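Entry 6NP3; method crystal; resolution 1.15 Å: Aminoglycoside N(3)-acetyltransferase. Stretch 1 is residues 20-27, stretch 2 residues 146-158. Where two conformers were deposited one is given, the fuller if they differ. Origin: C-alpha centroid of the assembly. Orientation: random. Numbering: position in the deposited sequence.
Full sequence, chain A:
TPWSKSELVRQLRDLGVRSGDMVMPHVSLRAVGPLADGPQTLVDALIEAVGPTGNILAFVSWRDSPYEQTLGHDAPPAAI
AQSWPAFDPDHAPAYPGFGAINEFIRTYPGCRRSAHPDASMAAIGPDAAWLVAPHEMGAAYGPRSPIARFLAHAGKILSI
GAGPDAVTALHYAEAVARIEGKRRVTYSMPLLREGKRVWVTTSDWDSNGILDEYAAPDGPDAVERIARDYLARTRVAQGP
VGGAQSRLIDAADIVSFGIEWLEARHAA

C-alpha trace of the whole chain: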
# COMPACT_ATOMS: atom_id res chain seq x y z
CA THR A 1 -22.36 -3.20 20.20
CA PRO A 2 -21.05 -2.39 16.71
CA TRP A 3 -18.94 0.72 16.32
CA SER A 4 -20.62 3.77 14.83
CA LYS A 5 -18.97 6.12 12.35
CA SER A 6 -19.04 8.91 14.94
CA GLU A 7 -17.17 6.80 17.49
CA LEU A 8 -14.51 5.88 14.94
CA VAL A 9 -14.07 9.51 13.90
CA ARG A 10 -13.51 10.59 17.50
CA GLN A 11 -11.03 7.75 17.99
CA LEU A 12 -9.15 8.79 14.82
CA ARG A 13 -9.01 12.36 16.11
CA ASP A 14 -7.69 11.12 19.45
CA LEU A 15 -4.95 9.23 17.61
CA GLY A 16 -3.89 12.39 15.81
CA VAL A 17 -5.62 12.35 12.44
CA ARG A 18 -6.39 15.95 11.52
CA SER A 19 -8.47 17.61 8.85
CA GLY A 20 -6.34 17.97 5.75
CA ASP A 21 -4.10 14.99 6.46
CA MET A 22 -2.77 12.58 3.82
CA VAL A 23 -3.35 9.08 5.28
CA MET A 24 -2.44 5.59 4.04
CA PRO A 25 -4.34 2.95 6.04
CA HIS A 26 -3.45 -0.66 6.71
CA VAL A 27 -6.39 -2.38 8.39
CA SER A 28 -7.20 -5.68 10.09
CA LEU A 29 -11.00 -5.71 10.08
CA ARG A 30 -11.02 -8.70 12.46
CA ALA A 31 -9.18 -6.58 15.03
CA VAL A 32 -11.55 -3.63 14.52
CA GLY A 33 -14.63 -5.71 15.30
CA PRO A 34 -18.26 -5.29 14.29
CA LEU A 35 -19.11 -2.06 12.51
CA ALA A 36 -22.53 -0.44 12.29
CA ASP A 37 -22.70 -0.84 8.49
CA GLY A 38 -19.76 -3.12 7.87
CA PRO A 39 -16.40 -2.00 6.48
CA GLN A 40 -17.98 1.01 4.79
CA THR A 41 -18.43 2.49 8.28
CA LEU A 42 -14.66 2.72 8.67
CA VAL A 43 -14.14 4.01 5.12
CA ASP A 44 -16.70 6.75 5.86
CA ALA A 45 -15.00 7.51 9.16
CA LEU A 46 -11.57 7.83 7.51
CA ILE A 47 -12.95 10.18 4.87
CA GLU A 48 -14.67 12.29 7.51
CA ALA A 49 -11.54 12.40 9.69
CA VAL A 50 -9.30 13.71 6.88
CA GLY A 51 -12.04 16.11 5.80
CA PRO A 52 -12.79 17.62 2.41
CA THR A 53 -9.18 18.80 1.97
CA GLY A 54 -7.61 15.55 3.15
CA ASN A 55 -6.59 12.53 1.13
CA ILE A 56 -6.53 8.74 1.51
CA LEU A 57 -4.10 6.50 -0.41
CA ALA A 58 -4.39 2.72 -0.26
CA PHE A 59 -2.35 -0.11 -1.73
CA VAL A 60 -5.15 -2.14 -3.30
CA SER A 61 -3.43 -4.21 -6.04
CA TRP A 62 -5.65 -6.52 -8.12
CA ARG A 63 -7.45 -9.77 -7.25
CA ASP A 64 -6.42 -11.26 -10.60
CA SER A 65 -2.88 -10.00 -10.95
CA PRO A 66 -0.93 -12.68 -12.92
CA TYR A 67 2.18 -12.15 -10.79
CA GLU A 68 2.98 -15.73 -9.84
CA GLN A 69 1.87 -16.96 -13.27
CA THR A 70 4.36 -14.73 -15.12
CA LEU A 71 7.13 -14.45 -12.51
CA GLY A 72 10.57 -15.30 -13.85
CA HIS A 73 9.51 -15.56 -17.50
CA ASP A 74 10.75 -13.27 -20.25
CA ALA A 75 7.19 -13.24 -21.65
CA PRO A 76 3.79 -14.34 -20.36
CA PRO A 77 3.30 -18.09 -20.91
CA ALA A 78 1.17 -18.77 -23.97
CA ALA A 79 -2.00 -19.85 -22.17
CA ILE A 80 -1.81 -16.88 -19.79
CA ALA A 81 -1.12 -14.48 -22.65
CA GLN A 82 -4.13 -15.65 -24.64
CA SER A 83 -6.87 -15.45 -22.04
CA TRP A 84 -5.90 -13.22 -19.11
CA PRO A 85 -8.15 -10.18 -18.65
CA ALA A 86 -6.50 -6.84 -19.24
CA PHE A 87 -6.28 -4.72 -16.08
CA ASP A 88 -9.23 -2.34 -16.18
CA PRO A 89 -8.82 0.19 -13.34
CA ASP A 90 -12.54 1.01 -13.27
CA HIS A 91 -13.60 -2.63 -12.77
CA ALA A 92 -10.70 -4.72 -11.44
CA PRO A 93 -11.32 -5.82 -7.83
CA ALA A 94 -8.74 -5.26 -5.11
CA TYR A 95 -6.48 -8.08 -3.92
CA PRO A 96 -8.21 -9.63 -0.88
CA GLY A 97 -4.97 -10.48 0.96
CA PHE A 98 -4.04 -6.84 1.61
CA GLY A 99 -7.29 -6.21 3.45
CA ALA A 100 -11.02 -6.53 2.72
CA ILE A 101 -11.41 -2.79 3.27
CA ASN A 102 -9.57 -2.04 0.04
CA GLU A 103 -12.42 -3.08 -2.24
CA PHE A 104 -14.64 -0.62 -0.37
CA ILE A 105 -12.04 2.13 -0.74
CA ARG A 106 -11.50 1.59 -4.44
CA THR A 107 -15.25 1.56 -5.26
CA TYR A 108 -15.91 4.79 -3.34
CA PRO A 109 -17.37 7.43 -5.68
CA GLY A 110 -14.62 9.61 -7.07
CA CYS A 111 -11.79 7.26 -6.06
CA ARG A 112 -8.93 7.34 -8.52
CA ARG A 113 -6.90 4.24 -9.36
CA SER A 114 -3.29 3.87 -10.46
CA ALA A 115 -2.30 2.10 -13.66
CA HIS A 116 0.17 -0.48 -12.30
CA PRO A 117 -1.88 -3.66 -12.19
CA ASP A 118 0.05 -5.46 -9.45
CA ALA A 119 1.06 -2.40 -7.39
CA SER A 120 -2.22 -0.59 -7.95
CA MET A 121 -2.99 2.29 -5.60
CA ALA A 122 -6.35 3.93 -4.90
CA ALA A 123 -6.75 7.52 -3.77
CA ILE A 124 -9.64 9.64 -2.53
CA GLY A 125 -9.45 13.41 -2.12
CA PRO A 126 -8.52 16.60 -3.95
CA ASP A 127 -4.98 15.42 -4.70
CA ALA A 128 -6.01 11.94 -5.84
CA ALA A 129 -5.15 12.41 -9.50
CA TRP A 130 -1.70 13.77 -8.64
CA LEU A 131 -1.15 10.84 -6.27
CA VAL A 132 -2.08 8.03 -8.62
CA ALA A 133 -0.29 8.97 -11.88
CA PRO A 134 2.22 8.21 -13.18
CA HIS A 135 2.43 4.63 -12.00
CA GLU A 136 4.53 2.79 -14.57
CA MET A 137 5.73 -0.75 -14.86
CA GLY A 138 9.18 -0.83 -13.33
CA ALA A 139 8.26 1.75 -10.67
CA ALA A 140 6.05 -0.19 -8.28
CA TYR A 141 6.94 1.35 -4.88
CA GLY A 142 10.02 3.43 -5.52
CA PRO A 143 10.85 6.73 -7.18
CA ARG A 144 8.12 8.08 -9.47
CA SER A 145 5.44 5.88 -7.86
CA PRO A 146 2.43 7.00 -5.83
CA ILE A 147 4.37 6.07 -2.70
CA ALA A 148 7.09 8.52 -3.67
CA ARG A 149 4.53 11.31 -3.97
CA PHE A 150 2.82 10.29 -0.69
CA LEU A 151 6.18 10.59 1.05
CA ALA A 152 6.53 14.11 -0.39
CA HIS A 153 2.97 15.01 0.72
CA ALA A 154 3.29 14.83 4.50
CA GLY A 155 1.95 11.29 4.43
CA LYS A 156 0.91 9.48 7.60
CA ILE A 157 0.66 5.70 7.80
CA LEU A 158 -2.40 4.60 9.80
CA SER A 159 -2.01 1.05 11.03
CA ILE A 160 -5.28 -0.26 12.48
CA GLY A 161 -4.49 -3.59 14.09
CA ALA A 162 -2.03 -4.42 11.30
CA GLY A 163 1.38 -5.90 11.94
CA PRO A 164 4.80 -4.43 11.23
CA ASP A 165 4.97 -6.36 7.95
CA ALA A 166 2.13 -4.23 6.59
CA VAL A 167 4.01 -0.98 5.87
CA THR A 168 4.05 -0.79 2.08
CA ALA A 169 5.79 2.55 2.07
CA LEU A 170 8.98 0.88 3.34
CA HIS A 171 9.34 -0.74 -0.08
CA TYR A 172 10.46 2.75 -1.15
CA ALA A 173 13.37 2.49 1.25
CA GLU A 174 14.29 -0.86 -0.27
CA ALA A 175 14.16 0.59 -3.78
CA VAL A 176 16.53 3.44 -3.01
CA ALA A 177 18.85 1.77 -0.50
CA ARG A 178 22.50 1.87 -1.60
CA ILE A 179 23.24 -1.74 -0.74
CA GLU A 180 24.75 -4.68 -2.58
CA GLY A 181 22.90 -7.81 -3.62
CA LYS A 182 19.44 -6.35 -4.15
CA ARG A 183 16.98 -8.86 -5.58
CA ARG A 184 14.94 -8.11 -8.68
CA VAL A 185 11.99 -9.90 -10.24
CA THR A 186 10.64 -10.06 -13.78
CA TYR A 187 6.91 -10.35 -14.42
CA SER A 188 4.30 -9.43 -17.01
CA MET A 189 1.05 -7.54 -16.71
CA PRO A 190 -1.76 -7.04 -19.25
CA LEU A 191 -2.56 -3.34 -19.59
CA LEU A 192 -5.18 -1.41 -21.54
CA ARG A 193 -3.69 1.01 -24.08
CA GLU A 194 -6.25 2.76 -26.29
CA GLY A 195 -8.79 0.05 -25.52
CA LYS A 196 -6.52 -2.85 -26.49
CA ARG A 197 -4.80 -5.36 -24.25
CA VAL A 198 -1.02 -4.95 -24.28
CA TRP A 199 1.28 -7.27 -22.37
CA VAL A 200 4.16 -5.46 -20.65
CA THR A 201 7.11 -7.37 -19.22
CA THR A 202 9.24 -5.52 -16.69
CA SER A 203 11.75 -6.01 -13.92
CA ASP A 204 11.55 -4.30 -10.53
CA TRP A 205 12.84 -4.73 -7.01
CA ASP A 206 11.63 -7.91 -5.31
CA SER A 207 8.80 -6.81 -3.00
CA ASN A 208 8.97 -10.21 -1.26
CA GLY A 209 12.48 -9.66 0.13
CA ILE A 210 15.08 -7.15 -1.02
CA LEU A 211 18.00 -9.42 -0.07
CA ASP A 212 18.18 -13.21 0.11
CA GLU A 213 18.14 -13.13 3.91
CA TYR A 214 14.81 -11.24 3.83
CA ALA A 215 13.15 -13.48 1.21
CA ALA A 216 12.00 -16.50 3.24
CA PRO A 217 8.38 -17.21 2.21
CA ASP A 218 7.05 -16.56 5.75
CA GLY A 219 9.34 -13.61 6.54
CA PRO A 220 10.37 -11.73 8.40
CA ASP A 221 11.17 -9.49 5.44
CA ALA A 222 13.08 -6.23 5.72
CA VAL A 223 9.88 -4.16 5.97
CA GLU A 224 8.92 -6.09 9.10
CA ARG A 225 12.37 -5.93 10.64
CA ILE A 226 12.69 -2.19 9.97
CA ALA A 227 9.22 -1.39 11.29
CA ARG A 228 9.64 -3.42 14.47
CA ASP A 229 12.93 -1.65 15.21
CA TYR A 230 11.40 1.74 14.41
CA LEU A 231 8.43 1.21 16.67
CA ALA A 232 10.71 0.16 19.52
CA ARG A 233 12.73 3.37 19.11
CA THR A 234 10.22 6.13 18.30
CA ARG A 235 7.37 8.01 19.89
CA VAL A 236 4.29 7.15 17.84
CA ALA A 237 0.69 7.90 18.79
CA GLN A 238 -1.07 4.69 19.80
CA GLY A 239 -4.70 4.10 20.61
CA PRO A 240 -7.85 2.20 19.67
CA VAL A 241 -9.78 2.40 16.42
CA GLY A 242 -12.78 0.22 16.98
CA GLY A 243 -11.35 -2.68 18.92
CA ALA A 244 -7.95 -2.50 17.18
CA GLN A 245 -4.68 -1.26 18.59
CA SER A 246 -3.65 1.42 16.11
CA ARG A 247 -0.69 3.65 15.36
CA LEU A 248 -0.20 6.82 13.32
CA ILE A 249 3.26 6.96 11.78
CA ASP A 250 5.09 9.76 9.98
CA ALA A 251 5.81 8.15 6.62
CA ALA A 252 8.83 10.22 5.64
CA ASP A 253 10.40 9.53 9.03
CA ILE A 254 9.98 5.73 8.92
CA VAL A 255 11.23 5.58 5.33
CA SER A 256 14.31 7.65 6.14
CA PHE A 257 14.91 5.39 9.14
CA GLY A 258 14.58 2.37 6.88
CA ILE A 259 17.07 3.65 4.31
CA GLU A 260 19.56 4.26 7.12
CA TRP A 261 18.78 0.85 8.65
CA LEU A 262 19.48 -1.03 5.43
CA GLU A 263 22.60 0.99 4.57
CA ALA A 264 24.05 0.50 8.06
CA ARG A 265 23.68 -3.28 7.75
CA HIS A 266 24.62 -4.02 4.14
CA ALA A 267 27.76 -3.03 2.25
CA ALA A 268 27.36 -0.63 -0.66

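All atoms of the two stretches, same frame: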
# COMPACT_ATOMS: atom_id res chain seq x y z
N GLY A 20 -7.37 17.64 6.71
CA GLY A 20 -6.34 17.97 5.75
C GLY A 20 -5.24 16.94 5.63
O GLY A 20 -4.39 17.07 4.73
N ASP A 21 -5.20 15.94 6.49
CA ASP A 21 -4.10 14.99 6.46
C ASP A 21 -4.17 14.12 5.20
O ASP A 21 -5.22 13.90 4.60
CB ASP A 21 -4.15 14.07 7.69
CG ASP A 21 -3.60 14.70 8.96
OD1 ASP A 21 -3.09 15.83 8.93
OD2 ASP A 21 -3.64 14.00 10.00
N MET A 22 -3.00 13.55 4.89
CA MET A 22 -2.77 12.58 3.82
C MET A 22 -2.48 11.26 4.54
O MET A 22 -1.42 11.12 5.16
CB MET A 22 -1.53 13.04 3.04
CG MET A 22 -0.91 12.01 2.09
SD MET A 22 -1.76 11.71 0.56
CE MET A 22 -2.83 10.35 1.01
N VAL A 23 -3.41 10.30 4.47
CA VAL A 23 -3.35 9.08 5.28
C VAL A 23 -3.37 7.84 4.39
O VAL A 23 -4.20 7.73 3.48
CB VAL A 23 -4.50 9.03 6.30
CG1 VAL A 23 -4.56 7.71 7.03
CG2 VAL A 23 -4.39 10.19 7.25
N MET A 24 -2.47 6.89 4.69
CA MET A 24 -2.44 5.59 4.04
C MET A 24 -2.78 4.55 5.10
O MET A 24 -1.97 4.30 6.01
CB MET A 24 -1.06 5.30 3.46
CG MET A 24 -0.96 3.97 2.76
SD MET A 24 0.52 3.85 1.78
CE MET A 24 0.17 2.36 0.89
N PRO A 25 -3.94 3.92 5.02
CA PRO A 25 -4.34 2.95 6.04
C PRO A 25 -3.92 1.53 5.69
O PRO A 25 -3.89 1.11 4.54
CB PRO A 25 -5.87 3.07 6.06
CG PRO A 25 -6.20 3.33 4.61
CD PRO A 25 -5.06 4.22 4.09
N HIS A 26 -3.67 0.78 6.76
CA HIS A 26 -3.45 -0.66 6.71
C HIS A 26 -4.34 -1.21 7.81
O HIS A 26 -4.15 -0.86 8.97
CB HIS A 26 -1.99 -1.06 6.98
CG HIS A 26 -1.04 -0.58 5.93
ND1 HIS A 26 -1.05 -1.09 4.65
CD2 HIS A 26 -0.10 0.38 5.96
CE1 HIS A 26 -0.14 -0.46 3.93
NE2 HIS A 26 0.46 0.43 4.70
N VAL A 27 -5.30 -2.05 7.46
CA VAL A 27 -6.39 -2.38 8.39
C VAL A 27 -6.56 -3.89 8.53
O VAL A 27 -6.65 -4.61 7.53
CB VAL A 27 -7.72 -1.77 7.92
CG1 VAL A 27 -8.86 -2.07 8.90
CG2 VAL A 27 -7.57 -0.28 7.68
N PRO A 146 3.30 6.30 -6.78
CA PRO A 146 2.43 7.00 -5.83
C PRO A 146 2.98 7.05 -4.42
O PRO A 146 2.76 8.02 -3.69
CB PRO A 146 1.12 6.21 -5.91
CG PRO A 146 1.07 5.73 -7.34
CD PRO A 146 2.54 5.34 -7.61
N ILE A 147 3.73 6.02 -4.01
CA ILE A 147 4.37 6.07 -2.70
C ILE A 147 5.36 7.22 -2.63
O ILE A 147 5.46 7.91 -1.62
CB ILE A 147 5.08 4.74 -2.41
CG1 ILE A 147 4.12 3.58 -2.34
CG2 ILE A 147 5.97 4.82 -1.16
CD1 ILE A 147 3.19 3.65 -1.25
N ALA A 148 6.17 7.39 -3.68
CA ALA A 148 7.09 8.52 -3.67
C ALA A 148 6.37 9.84 -3.44
O ALA A 148 6.84 10.68 -2.68
CB ALA A 148 7.89 8.55 -4.97
N ARG A 149 5.26 10.06 -4.13
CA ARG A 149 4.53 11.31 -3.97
C ARG A 149 3.89 11.43 -2.59
O ARG A 149 3.91 12.50 -1.98
CB ARG A 149 3.55 11.47 -5.13
CG ARG A 149 4.28 11.78 -6.42
CD ARG A 149 3.36 12.02 -7.62
NE ARG A 149 2.58 10.84 -7.97
CZ ARG A 149 3.04 9.82 -8.70
NH1 ARG A 149 4.28 9.81 -9.19
NH2 ARG A 149 2.26 8.79 -8.92
N PHE A 150 3.34 10.32 -2.06
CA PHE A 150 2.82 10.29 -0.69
C PHE A 150 3.87 10.73 0.32
O PHE A 150 3.57 11.49 1.24
CB PHE A 150 2.36 8.84 -0.44
CG PHE A 150 2.03 8.48 0.98
CD1 PHE A 150 0.86 8.88 1.55
CD2 PHE A 150 2.87 7.67 1.70
CE1 PHE A 150 0.55 8.53 2.81
CE2 PHE A 150 2.53 7.31 2.99
CZ PHE A 150 1.37 7.75 3.53
N LEU A 151 5.10 10.26 0.14
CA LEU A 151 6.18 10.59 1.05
C LEU A 151 6.57 12.05 0.93
O LEU A 151 7.10 12.62 1.88
CB LEU A 151 7.42 9.76 0.76
CG LEU A 151 7.27 8.28 1.09
CD1 LEU A 151 8.42 7.46 0.52
CD2 LEU A 151 7.09 8.02 2.57
N ALA A 152 6.30 12.68 -0.21
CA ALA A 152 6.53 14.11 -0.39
C ALA A 152 5.34 14.96 0.06
O ALA A 152 5.43 16.20 0.02
CB ALA A 152 6.88 14.40 -1.86
N HIS A 153 4.24 14.34 0.47
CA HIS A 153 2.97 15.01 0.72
C HIS A 153 2.56 14.84 2.17
O HIS A 153 1.38 14.75 2.49
CB HIS A 153 1.91 14.42 -0.21
CG HIS A 153 0.70 15.28 -0.41
ND1 HIS A 153 0.73 16.66 -0.50
CD2 HIS A 153 -0.59 14.92 -0.58
CE1 HIS A 153 -0.49 17.10 -0.73
NE2 HIS A 153 -1.31 16.07 -0.79
N ALA A 154 3.54 14.84 3.06
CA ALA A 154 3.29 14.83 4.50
C ALA A 154 2.54 13.57 4.91
O ALA A 154 1.76 13.59 5.84
CB ALA A 154 2.58 16.10 4.99
N GLY A 155 2.77 12.47 4.21
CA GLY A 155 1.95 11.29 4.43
C GLY A 155 2.08 10.75 5.84
O GLY A 155 3.17 10.74 6.43
N LYS A 156 0.97 10.20 6.34
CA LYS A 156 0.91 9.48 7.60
C LYS A 156 0.42 8.07 7.32
O LYS A 156 -0.50 7.87 6.51
CB LYS A 156 -0.05 10.13 8.60
CG LYS A 156 0.31 11.54 8.95
CD LYS A 156 -0.65 12.09 9.98
CE LYS A 156 -0.39 13.54 10.31
NZ LYS A 156 -1.28 14.05 11.43
N ILE A 157 1.06 7.09 7.94
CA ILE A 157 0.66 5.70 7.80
C ILE A 157 -0.20 5.33 9.00
O ILE A 157 0.24 5.44 10.15
CB ILE A 157 1.89 4.78 7.69
CG1 ILE A 157 2.69 5.14 6.42
CG2 ILE A 157 1.44 3.33 7.64
CD1 ILE A 157 4.11 4.66 6.40
N LEU A 158 -1.42 4.88 8.75
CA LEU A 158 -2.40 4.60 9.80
C LEU A 158 -2.59 3.09 9.87
O LEU A 158 -3.24 2.49 9.02
CB LEU A 158 -3.71 5.31 9.47
CG LEU A 158 -4.92 4.96 10.33
CD1 LEU A 158 -4.65 5.21 11.79
CD2 LEU A 158 -6.13 5.76 9.85
O HOH W 1 -1.27 16.85 10.68
O HOH W 2 -0.82 14.39 6.60

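The two stretches meet as neighbouring parallel strands, with the helix 146-151 packed over one side of the pair. The strand axes differ by 26° and approach to 4.5 Å, and the pairing is fixed by four backbone hydrogen bonds: Lys-156 N to Met-22 O (2.8 Å), Met-24 N to Lys-156 O (2.9 Å), Leu-158 N to Met-24 O (2.9 Å) and His-26 N to Leu-158 O (2.9 Å). Their N-H...O angles, 157° to 173°, are close to straight. This alternation is the parallel ladder in which Val-23 pairs with Lys-156, Met-24 with Ile-157 and Pro-25 with Leu-158. Pro-25 has no amide hydrogen to offer, yet the register does not need one there; its CA instead lies 3.2 Å from Leu-158 O in a CA-H...O contact.

The register sorts the side chains onto two faces. On the face bearing Met-24 and Ile-157, the principal bump is the ring of Phe-150. Its CA-to-CB bond points sideways to the strand, but with chi1 at 168° (t) the ring reaches it, where CZ comes to 3.5 Å from Met-24 CB and CD1 to 3.6 Å from Met-22 CG. Met-24, extended with all three chi angles t, rises from the ring: its SD stands over a face, 4.4 Å from the Phe-150 centroid and 20° off the normal, and Met-24 CE, farther from that face, ends 3.9 Å from Ile-147 CD1.

Met-22 bends instead, with chi2 at 76° (p), and loses the most surface of any residue here, 109 Å². Its SD lies 3.6 Å from His-153 CD2, near the plane of that ring and at its edge, while Met-22 CB rests 3.4 Å from His-153 O. Gly-155 leaves room for the Phe-150 ring: an ideal CB on it would sit 2.5 Å from Phe-150 CE1, a clash.

The face bearing Val-23, Pro-25, Lys-156 and Leu-158 has a smaller apolar fit, with Val-23 CG1 3.5 Å from Leu-158 CB. Lys-156, chi1 m and the remaining chi angles t, stretches to the end of Asp-21, where NZ and OD2 form a salt bridge at 2.8 Å. A water at 2.7 Å from Asp-21 OD1 and 2.9 Å from Lys-156 NZ also links the pair. A second water accepts from Met-22 N (2.9 Å) and donates to Ala-154 O (2.8 Å), bridging the backbones just before the direct ladder begins. In all, 645 Å² is buried, summed over both sides.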